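Local coordinates for protein techylectin-5A (Tachypleus tridentatus, PDB 1JC9) that binds acetyl group-containing substances on cell surfaces as a calcium-containing, fibrinogen-related lectin of innate immunity, agglutinating bacteria and human erythrocytes, at residues 91-96 / 103-108; 50-55 / 63-68; 153-158 / 240-245. All blocks are in the same frame, centred on the assembly; numbering follows the deposited sequence.

Contact 1: 91-96 / 103-108; sequences VIQRRG and DYFYKP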
loop_
_atom_site.group_PDB
_atom_site.type_symbol
_atom_site.label_atom_id
_atom_site.label_comp_id
_atom_site.label_asym_id
_atom_site.label_seq_id
_atom_site.Cartn_x
_atom_site.Cartn_y
_atom_site.Cartn_z
ATOM N N VAL A 91 4.671 -2.454 -7.698
ATOM C CA VAL A 91 4.663 -2.310 -6.249
ATOM C C VAL A 91 4.441 -0.857 -5.857
ATOM O O VAL A 91 5.098 0.038 -6.389
ATOM C CB VAL A 91 5.988 -2.829 -5.640
ATOM C CG1 VAL A 91 5.942 -2.740 -4.121
ATOM C CG2 VAL A 91 6.225 -4.275 -6.079
ATOM N N ILE A 92 3.507 -0.622 -4.935
ATOM C CA ILE A 92 3.215 0.737 -4.502
ATOM C C ILE A 92 3.597 1.009 -3.052
ATOM O O ILE A 92 3.573 2.158 -2.614
ATOM C CB ILE A 92 1.713 1.091 -4.699
ATOM C CG1 ILE A 92 0.836 0.228 -3.792
ATOM C CG2 ILE A 92 1.318 0.903 -6.161
ATOM C CD1 ILE A 92 -0.645 0.604 -3.838
ATOM N N GLN A 93 3.950 -0.038 -2.309
ATOM C CA GLN A 93 4.347 0.113 -0.907
ATOM C C GLN A 93 5.128 -1.103 -0.431
ATOM O O GLN A 93 4.872 -2.221 -0.873
ATOM C CB GLN A 93 3.117 0.289 -0.000
ATOM C CG GLN A 93 3.462 0.573 1.476
ATOM C CD GLN A 93 3.415 -0.663 2.377
ATOM O OE1 GLN A 93 3.624 -1.790 1.928
ATOM N NE2 GLN A 93 3.150 -0.445 3.662
ATOM N N ARG A 94 6.087 -0.877 0.462
ATOM C CA ARG A 94 6.874 -1.965 1.031
ATOM C C ARG A 94 7.440 -1.591 2.395
ATOM O O ARG A 94 7.874 -0.462 2.607
ATOM C CB ARG A 94 8.038 -2.365 0.112
ATOM C CG ARG A 94 8.847 -3.541 0.675
ATOM C CD ARG A 94 10.097 -3.866 -0.140
ATOM N NE ARG A 94 9.799 -4.338 -1.493
ATOM C CZ ARG A 94 10.162 -3.697 -2.602
ATOM N NH1 ARG A 94 10.838 -2.556 -2.519
ATOM N NH2 ARG A 94 9.858 -4.196 -3.792
ATOM N N ARG A 95 7.416 -2.551 3.316
ATOM C CA ARG A 95 7.966 -2.380 4.657
ATOM C C ARG A 95 8.951 -3.531 4.849
ATOM O O ARG A 95 8.694 -4.657 4.422
ATOM C CB ARG A 95 6.875 -2.468 5.736
ATOM C CG ARG A 95 5.772 -1.420 5.640
ATOM C CD ARG A 95 6.326 0.000 5.568
ATOM N NE ARG A 95 7.036 0.427 6.774
ATOM C CZ ARG A 95 6.448 0.826 7.901
ATOM N NH1 ARG A 95 5.120 0.853 8.006
ATOM N NH2 ARG A 95 7.194 1.238 8.917
ATOM N N GLY A 96 10.083 -3.238 5.473
ATOM C CA GLY A 96 11.088 -4.256 5.716
ATOM C C GLY A 96 12.116 -3.690 6.671
ATOM O O GLY A 96 12.011 -2.530 7.064
ATOM N N ASP A 103 9.788 4.795 13.096
ATOM C CA ASP A 103 8.733 5.779 12.866
ATOM C C ASP A 103 8.923 6.498 11.527
ATOM O O ASP A 103 8.475 7.628 11.341
ATOM C CB ASP A 103 8.710 6.797 14.015
ATOM C CG ASP A 103 9.960 7.661 14.059
ATOM O OD1 ASP A 103 11.037 7.192 13.627
ATOM O OD2 ASP A 103 9.871 8.810 14.540
ATOM N N TYR A 104 9.576 5.816 10.592
ATOM C CA TYR A 104 9.848 6.357 9.267
ATOM C C TYR A 104 8.589 6.718 8.468
ATOM O O TYR A 104 8.600 7.667 7.676
ATOM C CB TYR A 104 10.687 5.351 8.481
ATOM C CG TYR A 104 11.134 5.838 7.127
ATOM C CD1 TYR A 104 11.909 6.992 6.998
ATOM C CD2 TYR A 104 10.809 5.128 5.974
ATOM C CE1 TYR A 104 12.351 7.426 5.748
ATOM C CE2 TYR A 104 11.244 5.550 4.723
ATOM C CZ TYR A 104 12.015 6.695 4.615
ATOM O OH TYR A 104 12.461 7.093 3.378
ATOM N N PHE A 105 7.511 5.966 8.671
ATOM C CA PHE A 105 6.264 6.224 7.954
ATOM C C PHE A 105 5.324 7.171 8.690
ATOM O O PHE A 105 4.185 7.385 8.269
ATOM C CB PHE A 105 5.549 4.904 7.649
ATOM C CG PHE A 105 6.064 4.217 6.416
ATOM C CD1 PHE A 105 7.402 3.844 6.317
ATOM C CD2 PHE A 105 5.221 3.982 5.336
ATOM C CE1 PHE A 105 7.895 3.251 5.155
ATOM C CE2 PHE A 105 5.705 3.387 4.170
ATOM C CZ PHE A 105 7.045 3.023 4.080
ATOM N N TYR A 106 5.812 7.738 9.788
ATOM C CA TYR A 106 5.040 8.681 10.585
ATOM C C TYR A 106 5.265 10.055 9.952
ATOM O O TYR A 106 5.953 10.900 10.520
ATOM C CB TYR A 106 5.556 8.667 12.026
ATOM C CG TYR A 106 4.728 9.469 13.002
ATOM C CD1 TYR A 106 3.424 9.091 13.310
ATOM C CD2 TYR A 106 5.251 10.601 13.627
ATOM C CE1 TYR A 106 2.659 9.816 14.217
ATOM C CE2 TYR A 106 4.488 11.339 14.538
ATOM C CZ TYR A 106 3.193 10.936 14.824
ATOM O OH TYR A 106 2.422 11.657 15.707
ATOM N N LYS A 107 4.690 10.271 8.770
ATOM C CA LYS A 107 4.869 11.532 8.054
ATOM C C LYS A 107 3.560 12.244 7.745
ATOM O O LYS A 107 2.498 11.634 7.754
ATOM C CB LYS A 107 5.623 11.286 6.743
ATOM C CG LYS A 107 7.018 10.695 6.907
ATOM C CD LYS A 107 7.793 10.792 5.600
ATOM C CE LYS A 107 9.136 10.078 5.671
ATOM N NZ LYS A 107 9.948 10.542 6.827
ATOM N N PRO A 108 3.626 13.553 7.448
ATOM C CA PRO A 108 2.450 14.369 7.129
ATOM C C PRO A 108 1.889 14.191 5.719
ATOM O O PRO A 108 2.482 13.519 4.875
ATOM C CB PRO A 108 2.950 15.788 7.366
ATOM C CG PRO A 108 4.365 15.695 6.899
ATOM C CD PRO A 108 4.832 14.398 7.537
#
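Arg95 and Phe105 carry this contact as a flat cation-pi stack. The guanidinium lies over one face of the phenyl ring with the two planes 14° apart, and Arg95 CZ stands 3.9 Å from the centroid of the Phe105 ring. The two chains run antiparallel over each other: Arg95 CD sits near the far end of the ring, 3.4 Å from Phe105 CZ, NE comes to 3.4 Å from Phe105 CE1, and NH1 reaches back toward CG and CB. Arg95 CD also makes a CH-pi contact with the same face, 3.6 Å from the centroid of the Phe105 ring. The arginine can lie down in this way because its chain is folded twice, at chi2 (-53°) and chi3 (-65°). Its NH1 is gripped from outside by the carbonyls of Leu224 and Gly226, which should help fix the rotation of the guanidinium while the ring takes its face.

Away from this tight stack the contact is loose. Arg94 O approaches the ring obliquely, 3.9 Å from Phe105 CZ, and Gln93 CG is only grazed, 4.5 Å from Phe105 CE2, its amide NE2 being engaged by Asn225. On the outer side Asp103 is exposed, and Tyr106 and Lys107 turn partly to solvent; Asp103 to Tyr106 form a type I turn that presents Phe105 inward.

In strand 89-95 a classic beta bulge sets both Ile92 and Gln93 opposite Met257 of strand 250-261, and strand 123-124 pairs along its other edge. Phe105 meets Phe116 of strand 116-117 edge-to-face and gives its carbonyl to Tyr112 of helix 109-114; the turn is thus linked to the strand by Arg95, to helix 109-114 through Tyr112 and to strand 116-117 through Phe116.

Contact 2: 50-55 / 63-68; sequences ADILLN and YRIWPK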
loop_
_atom_site.group_PDB
_atom_site.type_symbol
_atom_site.label_atom_id
_atom_site.label_comp_id
_atom_site.label_asym_id
_atom_site.label_seq_id
_atom_site.Cartn_x
_atom_site.Cartn_y
_atom_site.Cartn_z
ATOM N N ALA A 50 2.787 -4.506 -15.912
ATOM C CA ALA A 50 2.187 -5.569 -16.718
ATOM C C ALA A 50 2.646 -5.368 -18.162
ATOM O O ALA A 50 2.968 -6.333 -18.859
ATOM C CB ALA A 50 0.660 -5.507 -16.634
ATOM N N ASP A 51 2.671 -4.108 -18.606
ATOM C CA ASP A 51 3.119 -3.779 -19.955
ATOM C C ASP A 51 4.592 -4.144 -20.103
ATOM O O ASP A 51 5.010 -4.687 -21.128
ATOM C CB ASP A 51 2.959 -2.280 -20.244
ATOM C CG ASP A 51 1.522 -1.880 -20.505
ATOM O OD1 ASP A 51 0.665 -2.774 -20.644
ATOM O OD2 ASP A 51 1.254 -0.664 -20.584
ATOM N N ILE A 52 5.377 -3.833 -19.076
ATOM C CA ILE A 52 6.807 -4.134 -19.087
ATOM C C ILE A 52 7.020 -5.633 -19.287
ATOM O O ILE A 52 7.908 -6.050 -20.033
ATOM C CB ILE A 52 7.484 -3.711 -17.756
ATOM C CG1 ILE A 52 7.469 -2.185 -17.614
ATOM C CG2 ILE A 52 8.909 -4.241 -17.699
ATOM C CD1 ILE A 52 8.404 -1.463 -18.551
ATOM N N LEU A 53 6.195 -6.440 -18.621
ATOM C CA LEU A 53 6.301 -7.892 -18.725
ATOM C C LEU A 53 5.969 -8.355 -20.135
ATOM O O LEU A 53 6.666 -9.195 -20.702
ATOM C CB LEU A 53 5.353 -8.573 -17.733
ATOM C CG LEU A 53 5.398 -10.106 -17.707
ATOM C CD1 LEU A 53 6.767 -10.565 -17.239
ATOM C CD2 LEU A 53 4.331 -10.648 -16.777
ATOM N N LEU A 54 4.896 -7.809 -20.696
ATOM C CA LEU A 54 4.481 -8.182 -22.038
ATOM C C LEU A 54 5.505 -7.772 -23.093
ATOM O O LEU A 54 5.494 -8.297 -24.206
ATOM C CB LEU A 54 3.118 -7.564 -22.360
ATOM C CG LEU A 54 1.969 -8.004 -21.447
ATOM C CD1 LEU A 54 0.674 -7.375 -21.933
ATOM C CD2 LEU A 54 1.850 -9.517 -21.447
ATOM N N ASN A 55 6.387 -6.837 -22.750
ATOM C CA ASN A 55 7.414 -6.397 -23.687
ATOM C C ASN A 55 8.665 -7.262 -23.587
ATOM O O ASN A 55 9.690 -6.947 -24.186
ATOM C CB ASN A 55 7.798 -4.932 -23.454
ATOM C CG ASN A 55 6.698 -3.964 -23.854
ATOM O OD1 ASN A 55 5.913 -4.239 -24.760
ATOM N ND2 ASN A 55 6.649 -2.815 -23.191
ATOM N N TYR A 63 11.987 0.001 -13.090
ATOM C CA TYR A 63 11.760 0.297 -14.501
ATOM C C TYR A 63 11.090 1.653 -14.605
ATOM O O TYR A 63 10.385 2.079 -13.686
ATOM C CB TYR A 63 10.822 -0.731 -15.132
ATOM C CG TYR A 63 11.394 -2.111 -15.300
ATOM C CD1 TYR A 63 11.989 -2.498 -16.501
ATOM C CD2 TYR A 63 11.318 -3.044 -14.266
ATOM C CE1 TYR A 63 12.496 -3.792 -16.669
ATOM C CE2 TYR A 63 11.820 -4.335 -14.421
ATOM C CZ TYR A 63 12.407 -4.703 -15.626
ATOM O OH TYR A 63 12.889 -5.983 -15.788
ATOM N N ARG A 64 11.302 2.323 -15.731
ATOM C CA ARG A 64 10.693 3.621 -15.969
ATOM C C ARG A 64 9.408 3.349 -16.741
ATOM O O ARG A 64 9.405 2.586 -17.707
ATOM C CB ARG A 64 11.624 4.501 -16.807
ATOM C CG ARG A 64 11.095 5.910 -17.047
ATOM C CD ARG A 64 12.005 6.705 -17.970
ATOM N NE ARG A 64 11.496 8.057 -18.196
ATOM C CZ ARG A 64 11.952 8.881 -19.136
ATOM N NH1 ARG A 64 12.929 8.493 -19.946
ATOM N NH2 ARG A 64 11.431 10.094 -19.266
ATOM N N ILE A 65 8.308 3.946 -16.303
ATOM C CA ILE A 65 7.041 3.745 -16.990
ATOM C C ILE A 65 6.417 5.073 -17.399
ATOM O O ILE A 65 6.762 6.127 -16.862
ATOM C CB ILE A 65 6.021 2.980 -16.111
ATOM C CG1 ILE A 65 5.768 3.741 -14.805
ATOM C CG2 ILE A 65 6.530 1.579 -15.830
ATOM C CD1 ILE A 65 4.540 3.245 -14.046
ATOM N N TRP A 66 5.500 5.002 -18.359
ATOM C CA TRP A 66 4.788 6.168 -18.864
ATOM C C TRP A 66 3.300 6.029 -18.553
ATOM O O TRP A 66 2.530 5.544 -19.384
ATOM C CB TRP A 66 4.958 6.283 -20.386
ATOM C CG TRP A 66 6.190 7.000 -20.835
ATOM C CD1 TRP A 66 6.274 8.299 -21.256
ATOM C CD2 TRP A 66 7.515 6.462 -20.920
ATOM N NE1 TRP A 66 7.570 8.601 -21.601
ATOM C CE2 TRP A 66 8.353 7.493 -21.403
ATOM C CE3 TRP A 66 8.076 5.210 -20.635
ATOM C CZ2 TRP A 66 9.726 7.311 -21.609
ATOM C CZ3 TRP A 66 9.444 5.030 -20.840
ATOM C CH2 TRP A 66 10.250 6.078 -21.322
ATOM N N PRO A 67 2.870 6.425 -17.349
ATOM C CA PRO A 67 1.434 6.280 -17.104
ATOM C C PRO A 67 0.678 7.172 -18.091
ATOM O O PRO A 67 1.244 8.132 -18.627
ATOM C CB PRO A 67 1.285 6.730 -15.650
ATOM C CG PRO A 67 2.410 7.691 -15.466
ATOM C CD PRO A 67 3.555 7.026 -16.195
ATOM N N LYS A 68 -0.589 6.861 -18.345
ATOM C CA LYS A 68 -1.353 7.667 -19.283
ATOM C C LYS A 68 -1.422 9.129 -18.865
ATOM O O LYS A 68 -1.574 10.006 -19.709
ATOM C CB LYS A 68 -2.755 7.087 -19.466
ATOM C CG LYS A 68 -2.731 5.747 -20.176
ATOM C CD LYS A 68 -4.119 5.278 -20.564
ATOM C CE LYS A 68 -4.040 3.971 -21.343
ATOM N NZ LYS A 68 -5.381 3.486 -21.772
#
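Ile52 on helix 49-54 faces Tyr63 on strand 61-65 where the backbones come nearest, their CA atoms 8.1 Å apart. The axes of helix segment 50-54 and strand segment 63-65 approach to 10.0 Å with their N-to-C directions at 113°, leaving room for one layer of side chains.

Ile52 fills most of that layer. Its CG2 branch sits over one face of the Tyr63 ring, 3.8 Å from the centroid of that ring and 16° off the normal, a CH-pi contact displaced toward the CD1–CE1 side. With chi1 at -67° the two branches of Ile52 diverge: CG2, anti to the backbone N, goes to the tyrosine; CG1, beside that N, faces Ile65, 4.3 Å from Ile65 CG2. Ile52 CD1 only brushes Arg64 O. Ile65 continues inward onto Val78 and Leu133.

The contact is thus apolar and dispersive: apolar packing seats the helix on this strand, beside the Cys49–Cys80 disulfide that links the start of the helix to strand 76-81, while Tyr63 OH and Arg64 NE are bonded to Ser59 O and Thr75 OG1, outside the contact.

Contact 3: 153-158 / 240-245; sequences RYAIYQ and IEWRAW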
loop_
_atom_site.group_PDB
_atom_site.type_symbol
_atom_site.label_atom_id
_atom_site.label_comp_id
_atom_site.label_asym_id
_atom_site.label_seq_id
_atom_site.Cartn_x
_atom_site.Cartn_y
_atom_site.Cartn_z
ATOM N N ARG A 153 1.093 -15.042 3.954
ATOM C CA ARG A 153 -0.332 -14.999 3.647
ATOM C C ARG A 153 -0.504 -13.884 2.620
ATOM O O ARG A 153 0.363 -13.023 2.489
ATOM C CB ARG A 153 -1.149 -14.671 4.900
ATOM C CG ARG A 153 -1.119 -15.741 5.986
ATOM C CD ARG A 153 -1.925 -16.984 5.605
ATOM N NE ARG A 153 -2.076 -17.891 6.743
ATOM C CZ ARG A 153 -1.101 -18.647 7.239
ATOM N NH1 ARG A 153 0.112 -18.626 6.697
ATOM N NH2 ARG A 153 -1.333 -19.412 8.300
ATOM N N TYR A 154 -1.606 -13.905 1.881
ATOM C CA TYR A 154 -1.863 -12.872 0.889
ATOM C C TYR A 154 -3.355 -12.584 0.855
ATOM O O TYR A 154 -4.167 -13.387 1.324
ATOM C CB TYR A 154 -1.393 -13.315 -0.508
ATOM C CG TYR A 154 -2.284 -14.356 -1.148
ATOM C CD1 TYR A 154 -2.280 -15.676 -0.704
ATOM C CD2 TYR A 154 -3.186 -14.006 -2.152
ATOM C CE1 TYR A 154 -3.160 -16.625 -1.239
ATOM C CE2 TYR A 154 -4.072 -14.945 -2.692
ATOM C CZ TYR A 154 -4.053 -16.251 -2.228
ATOM O OH TYR A 154 -4.939 -17.176 -2.743
ATOM N N ALA A 155 -3.705 -11.425 0.308
ATOM C CA ALA A 155 -5.095 -11.012 0.176
ATOM C C ALA A 155 -5.186 -10.254 -1.137
ATOM O O ALA A 155 -4.295 -9.473 -1.477
ATOM C CB ALA A 155 -5.494 -10.111 1.330
ATOM N N ILE A 156 -6.254 -10.504 -1.877
ATOM C CA ILE A 156 -6.477 -9.855 -3.155
ATOM C C ILE A 156 -7.805 -9.116 -3.079
ATOM O O ILE A 156 -8.765 -9.628 -2.509
ATOM C CB ILE A 156 -6.595 -10.891 -4.307
ATOM C CG1 ILE A 156 -5.356 -11.792 -4.352
ATOM C CG2 ILE A 156 -6.794 -10.171 -5.639
ATOM C CD1 ILE A 156 -4.113 -11.107 -4.831
ATOM N N TYR A 157 -7.847 -7.910 -3.635
ATOM C CA TYR A 157 -9.076 -7.132 -3.680
ATOM C C TYR A 157 -9.221 -6.627 -5.108
ATOM O O TYR A 157 -8.308 -5.988 -5.644
ATOM C CB TYR A 157 -9.028 -5.926 -2.734
ATOM C CG TYR A 157 -9.044 -6.292 -1.277
ATOM C CD1 TYR A 157 -7.870 -6.628 -0.611
ATOM C CD2 TYR A 157 -10.244 -6.345 -0.568
ATOM C CE1 TYR A 157 -7.886 -7.012 0.724
ATOM C CE2 TYR A 157 -10.274 -6.732 0.769
ATOM C CZ TYR A 157 -9.092 -7.064 1.408
ATOM O OH TYR A 157 -9.113 -7.452 2.729
ATOM N N GLN A 158 -10.356 -6.923 -5.729
ATOM C CA GLN A 158 -10.589 -6.465 -7.089
ATOM C C GLN A 158 -11.041 -5.014 -7.095
ATOM O O GLN A 158 -11.389 -4.452 -6.054
ATOM C CB GLN A 158 -11.663 -7.308 -7.772
ATOM C CG GLN A 158 -11.240 -8.721 -8.088
ATOM C CD GLN A 158 -12.187 -9.388 -9.068
ATOM O OE1 GLN A 158 -12.234 -9.022 -10.246
ATOM N NE2 GLN A 158 -12.958 -10.360 -8.585
ATOM N N ILE A 240 2.642 -2.556 12.334
ATOM C CA ILE A 240 2.174 -3.027 11.019
ATOM C C ILE A 240 1.207 -4.189 11.255
ATOM O O ILE A 240 1.600 -5.352 11.188
ATOM C CB ILE A 240 3.355 -3.560 10.150
ATOM C CG1 ILE A 240 4.510 -2.554 10.130
ATOM C CG2 ILE A 240 2.876 -3.856 8.731
ATOM C CD1 ILE A 240 4.120 -1.191 9.687
ATOM N N GLU A 241 -0.060 -3.874 11.506
ATOM C CA GLU A 241 -1.055 -4.899 11.810
ATOM C C GLU A 241 -1.963 -5.370 10.679
ATOM O O GLU A 241 -2.304 -4.619 9.761
ATOM C CB GLU A 241 -1.975 -4.408 12.937
ATOM C CG GLU A 241 -1.314 -3.598 14.059
ATOM C CD GLU A 241 -0.456 -4.443 14.981
ATOM O OE1 GLU A 241 -0.844 -5.601 15.267
ATOM O OE2 GLU A 241 0.600 -3.940 15.431
ATOM N N TRP A 242 -2.357 -6.634 10.771
ATOM C CA TRP A 242 -3.308 -7.234 9.846
ATOM C C TRP A 242 -4.100 -8.117 10.800
ATOM O O TRP A 242 -3.791 -9.289 11.014
ATOM C CB TRP A 242 -2.622 -8.056 8.755
ATOM C CG TRP A 242 -3.595 -8.484 7.687
ATOM C CD1 TRP A 242 -4.361 -9.616 7.677
ATOM C CD2 TRP A 242 -3.952 -7.750 6.505
ATOM N NE1 TRP A 242 -5.171 -9.634 6.565
ATOM C CE2 TRP A 242 -4.940 -8.501 5.829
ATOM C CE3 TRP A 242 -3.532 -6.531 5.953
ATOM C CZ2 TRP A 242 -5.519 -8.070 4.624
ATOM C CZ3 TRP A 242 -4.107 -6.103 4.757
ATOM C CH2 TRP A 242 -5.091 -6.874 4.105
ATOM N N ARG A 243 -5.109 -7.504 11.401
ATOM C CA ARG A 243 -5.954 -8.141 12.398
ATOM C C ARG A 243 -6.394 -9.583 12.176
ATOM O O ARG A 243 -6.232 -10.421 13.065
ATOM C CB ARG A 243 -7.194 -7.283 12.639
ATOM C CG ARG A 243 -8.080 -7.809 13.756
ATOM C CD ARG A 243 -9.365 -7.026 13.845
ATOM N NE ARG A 243 -10.231 -7.536 14.900
ATOM C CZ ARG A 243 -11.368 -6.958 15.278
ATOM N NH1 ARG A 243 -11.780 -5.841 14.684
ATOM N NH2 ARG A 243 -12.091 -7.495 16.252
ATOM N N ALA A 244 -6.954 -9.871 11.008
ATOM C CA ALA A 244 -7.454 -11.211 10.727
ATOM C C ALA A 244 -6.414 -12.319 10.817
ATOM O O ALA A 244 -6.766 -13.483 10.983
ATOM C CB ALA A 244 -8.133 -11.238 9.360
ATOM N N TRP A 245 -5.137 -11.976 10.713
ATOM C CA TRP A 245 -4.106 -12.999 10.787
ATOM C C TRP A 245 -3.354 -13.023 12.117
ATOM O O TRP A 245 -3.312 -14.055 12.786
ATOM C CB TRP A 245 -3.110 -12.840 9.627
ATOM C CG TRP A 245 -2.037 -13.902 9.592
ATOM C CD1 TRP A 245 -2.127 -15.177 10.086
ATOM C CD2 TRP A 245 -0.728 -13.789 9.017
ATOM N NE1 TRP A 245 -0.957 -15.859 9.853
ATOM C CE2 TRP A 245 -0.081 -15.034 9.200
ATOM C CE3 TRP A 245 -0.039 -12.759 8.361
ATOM C CZ2 TRP A 245 1.226 -15.278 8.752
ATOM C CZ3 TRP A 245 1.262 -13.000 7.913
ATOM C CH2 TRP A 245 1.878 -14.252 8.113
#
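Strand 152-162 passes the start of helix 243-246, the nearest CA atoms being those of Arg153 and Trp245, 8.3 Å apart; Trp242 is the N-cap.

The chain of Arg153 lies roughly perpendicular to the side chain of Trp245. Arg153 CG is centred over the indole face, 3.5 Å from the centroid of the Trp245 six-membered ring and 15° off its normal, a close CH-pi contact. The bend of the arginine at chi2 (-72°) carries the guanidinium out past the NE1 rim of the indole, and Trp245 NE1 lies over one guanidinium face, 3.8 Å from Arg153 CZ, with the planes inclined at 30°. NH1 of this arginine is held by a salt bridge to Asp151.

Deeper in, Trp242 meets the same face of the strand. Its CZ2 lies 3.9 Å from Ala155 CB and 4.1 Å from Tyr157 OH, and its CH2 comes in at the edge of the Tyr157 ring. The polar atoms here are satisfied by the neighbouring loop: Trp242 NE1 bonds to Gly181 O, and Tyr157 OH joins Asn182 OD1 and Phe184 N.

Across the contact the chemistry is aromatic and aliphatic, with the arginine chain over an indole face at its partly exposed end. Trp242 and Trp245, on either side of Arg243 in sequence, pack their indoles on the strand, and Arg243 touches the bound N-acetylglucosamine; this is consistent with a second-shell part in shaping that pocket.

In the fold
From the N terminus, contact 2 comes first and joins helix 49-54 to strand 61-65, closing a short loop of seven residues. After strand 76-81 the chain enters strand 89-95, whose end contact 1 joins to the turn before helix 109-114, closing a loop of six residues. Contact 3 spans 81 residues, tying strand 152-162 to the start of helix 243-246 and so enclosing the calcium-binding segment. The three loops lie in series, neither nested nor crossed, and all reach the same antiparallel sheet. Contacts 1 and 3 adjoin at Arg95 and Ile240, where the modelled approach is doubtfully short; contact 2 lies apart, its centre about 27 Å from that of contact 3.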